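Local coordinates for succinyl-CoA ligase (ADP-forming) subunit alpha (Methanosaeta concilii, PDB 6HXI), which is a CoA-ligase family subunit that binds coenzyme A and also carries a citrate synthase-like C-terminal domain, at residues B[256-261]-B[303-308]. Residues are numbered along the deposited sequence; the frame is centred on the assembly and turned at random.
Sequences VAWVTG and RSFDDY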
ATOM      1  N   VAL B 256      63.250  -1.255  35.359  1.00 61.81           N
ATOM      2  CA  VAL B 256      63.060   0.196  35.524  1.00 61.31           C
ATOM      3  C   VAL B 256      61.776   0.332  36.326  1.00 63.98           C
ATOM      4  O   VAL B 256      60.789  -0.331  36.012  1.00 63.07           O
ATOM      5  CB  VAL B 256      62.993   0.981  34.182  1.00 65.14           C
ATOM      6  CG1 VAL B 256      62.769   2.470  34.425  1.00 64.67           C
ATOM      7  CG2 VAL B 256      64.256   0.764  33.343  1.00 66.84           C
ATOM      8  N   ALA B 257      61.784   1.145  37.382  1.00 60.00           N
ATOM      9  CA  ALA B 257      60.591   1.285  38.211  1.00 57.53           C
ATOM     10  C   ALA B 257      60.325   2.702  38.689  1.00 60.30           C
ATOM     11  O   ALA B 257      61.238   3.393  39.121  1.00 59.69           O
ATOM     12  CB  ALA B 257      60.686   0.352  39.402  1.00 58.91           C
ATOM     13  N   TRP B 258      59.053   3.120  38.635  1.00 56.19           N
ATOM     14  CA  TRP B 258      58.623   4.415  39.150  1.00 55.25           C
ATOM     15  C   TRP B 258      57.234   4.317  39.759  1.00 55.44           C
ATOM     16  O   TRP B 258      56.342   3.719  39.162  1.00 51.96           O
ATOM     17  CB  TRP B 258      58.721   5.553  38.114  1.00 53.82           C
ATOM     18  CG  TRP B 258      58.302   6.882  38.687  1.00 55.34           C
ATOM     19  CD1 TRP B 258      57.129   7.545  38.453  1.00 57.05           C
ATOM     20  CD2 TRP B 258      58.989   7.630  39.702  1.00 56.67           C
ATOM     21  NE1 TRP B 258      57.066   8.682  39.223  1.00 57.02           N
ATOM     22  CE2 TRP B 258      58.192   8.759  40.001  1.00 60.55           C
ATOM     23  CE3 TRP B 258      60.207   7.462  40.378  1.00 59.63           C
ATOM     24  CZ2 TRP B 258      58.584   9.723  40.937  1.00 61.59           C
ATOM     25  CZ3 TRP B 258      60.590   8.410  41.314  1.00 63.19           C
ATOM     26  CH2 TRP B 258      59.791   9.531  41.578  1.00 63.69           C
ATOM     27  N   VAL B 259      57.065   4.895  40.961  1.00 52.66           N
ATOM     28  CA  VAL B 259      55.797   4.919  41.684  1.00 51.67           C
ATOM     29  C   VAL B 259      55.314   6.382  41.755  1.00 57.87           C
ATOM     30  O   VAL B 259      56.007   7.249  42.292  1.00 58.25           O
ATOM     31  CB  VAL B 259      55.888   4.233  43.080  1.00 56.33           C
ATOM     32  CG1 VAL B 259      54.550   4.294  43.806  1.00 55.15           C
ATOM     33  CG2 VAL B 259      56.362   2.784  42.955  1.00 56.20           C
ATOM     34  N   THR B 260      54.140   6.647  41.167  1.00 55.10           N
ATOM     35  CA  THR B 260      53.526   7.984  41.125  1.00 55.10           C
ATOM     36  C   THR B 260      52.758   8.268  42.440  1.00 59.28           C
ATOM     37  O   THR B 260      52.367   7.337  43.145  1.00 59.61           O
ATOM     38  CB  THR B 260      52.626   8.105  39.885  1.00 54.20           C
ATOM     39  OG1 THR B 260      51.483   7.296  40.093  1.00 58.62           O
ATOM     40  CG2 THR B 260      53.316   7.656  38.608  1.00 49.27           C
ATOM     41  N   GLY B 261      52.540   9.538  42.740  1.00 55.36           N
ATOM     42  CA  GLY B 261      51.841   9.960  43.951  1.00 55.34           C
ATOM     43  C   GLY B 261      52.750  10.636  44.959  1.00 61.67           C
ATOM     44  O   GLY B 261      52.475  10.589  46.157  1.00 62.18           O
ATOM     45  N   ARG B 303      64.606  10.073  39.015  1.00 65.51           N
ATOM     46  CA  ARG B 303      64.456  11.164  39.999  1.00 67.18           C
ATOM     47  C   ARG B 303      62.967  11.577  40.098  1.00 68.22           C
ATOM     48  O   ARG B 303      62.480  11.901  41.182  1.00 68.25           O
ATOM     49  CB  ARG B 303      65.343  12.363  39.582  1.00 71.30           C
ATOM     50  CG  ARG B 303      65.715  13.377  40.684  1.00 87.15           C
ATOM     51  CD  ARG B 303      64.758  14.565  40.811  1.00105.51           C
ATOM     52  NE  ARG B 303      64.263  15.051  39.517  1.00121.32           N
ATOM     53  CZ  ARG B 303      63.172  15.796  39.354  1.00135.63           C
ATOM     54  NH1 ARG B 303      62.447  16.164  40.405  1.00121.07           N
ATOM     55  NH2 ARG B 303      62.792  16.171  38.140  1.00123.32           N
ATOM     56  N   SER B 304      62.261  11.553  38.961  1.00 62.92           N
ATOM     57  CA  SER B 304      60.820  11.860  38.817  1.00 61.04           C
ATOM     58  C   SER B 304      60.287  11.183  37.550  1.00 60.88           C
ATOM     59  O   SER B 304      61.066  10.549  36.829  1.00 58.39           O
ATOM     60  CB  SER B 304      60.580  13.371  38.756  1.00 65.77           C
ATOM     61  OG  SER B 304      60.844  13.933  37.481  1.00 73.37           O
ATOM     62  N   PHE B 305      58.971  11.324  37.260  1.00 57.82           N
ATOM     63  CA  PHE B 305      58.412  10.755  36.029  1.00 56.61           C
ATOM     64  C   PHE B 305      59.061  11.347  34.737  1.00 63.99           C
ATOM     65  O   PHE B 305      59.184  10.641  33.731  1.00 62.04           O
ATOM     66  CB  PHE B 305      56.879  10.839  35.987  1.00 56.21           C
ATOM     67  CG  PHE B 305      56.312  10.161  34.761  1.00 54.86           C
ATOM     68  CD1 PHE B 305      56.228   8.775  34.691  1.00 56.37           C
ATOM     69  CD2 PHE B 305      55.939  10.905  33.649  1.00 55.55           C
ATOM     70  CE1 PHE B 305      55.754   8.147  33.538  1.00 56.92           C
ATOM     71  CE2 PHE B 305      55.478  10.276  32.489  1.00 57.89           C
ATOM     72  CZ  PHE B 305      55.392   8.902  32.439  1.00 55.55           C
ATOM     73  N   ASP B 306      59.512  12.615  34.798  1.00 64.76           N
ATOM     74  CA  ASP B 306      60.181  13.319  33.701  1.00 67.05           C
ATOM     75  C   ASP B 306      61.397  12.563  33.146  1.00 71.71           C
ATOM     76  O   ASP B 306      61.580  12.522  31.917  1.00 71.33           O
ATOM     77  CB  ASP B 306      60.582  14.729  34.141  1.00 71.65           C
ATOM     78  CG  ASP B 306      59.395  15.665  34.212  1.00 89.48           C
ATOM     79  OD1 ASP B 306      58.572  15.509  35.137  1.00 90.79           O
ATOM     80  OD2 ASP B 306      59.266  16.525  33.319  1.00 99.33           O
ATOM     81  N   ASP B 307      62.208  11.945  34.041  1.00 67.44           N
ATOM     82  CA  ASP B 307      63.353  11.174  33.573  1.00 67.41           C
ATOM     83  C   ASP B 307      63.081   9.631  33.517  1.00 66.72           C
ATOM     84  O   ASP B 307      64.029   8.867  33.648  1.00 67.20           O
ATOM     85  CB  ASP B 307      64.653  11.528  34.336  1.00 72.66           C
ATOM     86  CG  ASP B 307      64.584  11.535  35.847  1.00 87.78           C
ATOM     87  OD1 ASP B 307      63.716  12.250  36.401  1.00 92.77           O
ATOM     88  OD2 ASP B 307      65.474  10.925  36.481  1.00 91.71           O
ATOM     89  N   TYR B 308      61.813   9.175  33.237  1.00 59.69           N
ATOM     90  CA  TYR B 308      61.496   7.736  33.072  1.00 57.45           C
ATOM     91  C   TYR B 308      62.167   7.202  31.788  1.00 61.57           C
ATOM     92  O   TYR B 308      62.924   6.232  31.853  1.00 62.03           O
ATOM     93  CB  TYR B 308      59.963   7.454  33.048  1.00 56.00           C
ATOM     94  CG  TYR B 308      59.604   5.991  33.228  1.00 54.82           C
ATOM     95  CD1 TYR B 308      59.545   5.124  32.138  1.00 54.83           C
ATOM     96  CD2 TYR B 308      59.351   5.464  34.491  1.00 55.86           C
ATOM     97  CE1 TYR B 308      59.234   3.775  32.299  1.00 50.67           C
ATOM     98  CE2 TYR B 308      59.029   4.116  34.665  1.00 55.67           C
ATOM     99  CZ  TYR B 308      58.970   3.278  33.565  1.00 58.95           C
ATOM    100  OH  TYR B 308      58.655   1.956  33.743  1.00 59.51           O
TER
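Trp258 is the centre of this contact. Its CG lies anti to the backbone N (chi1 -179°), which brings the indole against the turn at 303-308. Ser304 CA and C and Phe305 N lie over one indole face. Ser304 CA makes a CH-pi contact, 4.0 Å from the centroid of the Trp258 six-membered ring. Trp258 NE1 sits 3.8 Å from Phe305 N. The indole NE1 is buried by the contact and has no hydrogen-bonding partner in the model. Trp258 CD1 meets the Phe305 ring at its edge, 4.1 Å from Phe305 CD1.

Tyr308 fills the other end. Its ring edge meets Trp258 CB, 3.7 Å from Tyr308 CD2. Val256 CG1 covers one Tyr308 face off-centre, 4.0 Å from Tyr308 CZ. Within this chain, strand 255-260 is an outermost strand of a mixed sheet in the CoA-ligase part. The turn leads into helix 308-322, so the contact joins the edge strand to the start of that helix. Tyr308 OH reaches on to Cys230 O of the neighbouring parallel strand 227-233 in a weak hydrogen bond.

The Arg303 side is looser. Arg303 is exposed, and its CB is directed away from the strand. Arg303 O comes closest to the indole, 3.6 Å from Trp258 CH2. Asp307 ties this turn internally. Arg303 N donates to Asp307 OD2 at 2.8 Å and 166°, while Ser304 N donates to Asp307 OD1. Ser304 OG accepts from Asp306 N, forming an ST turn.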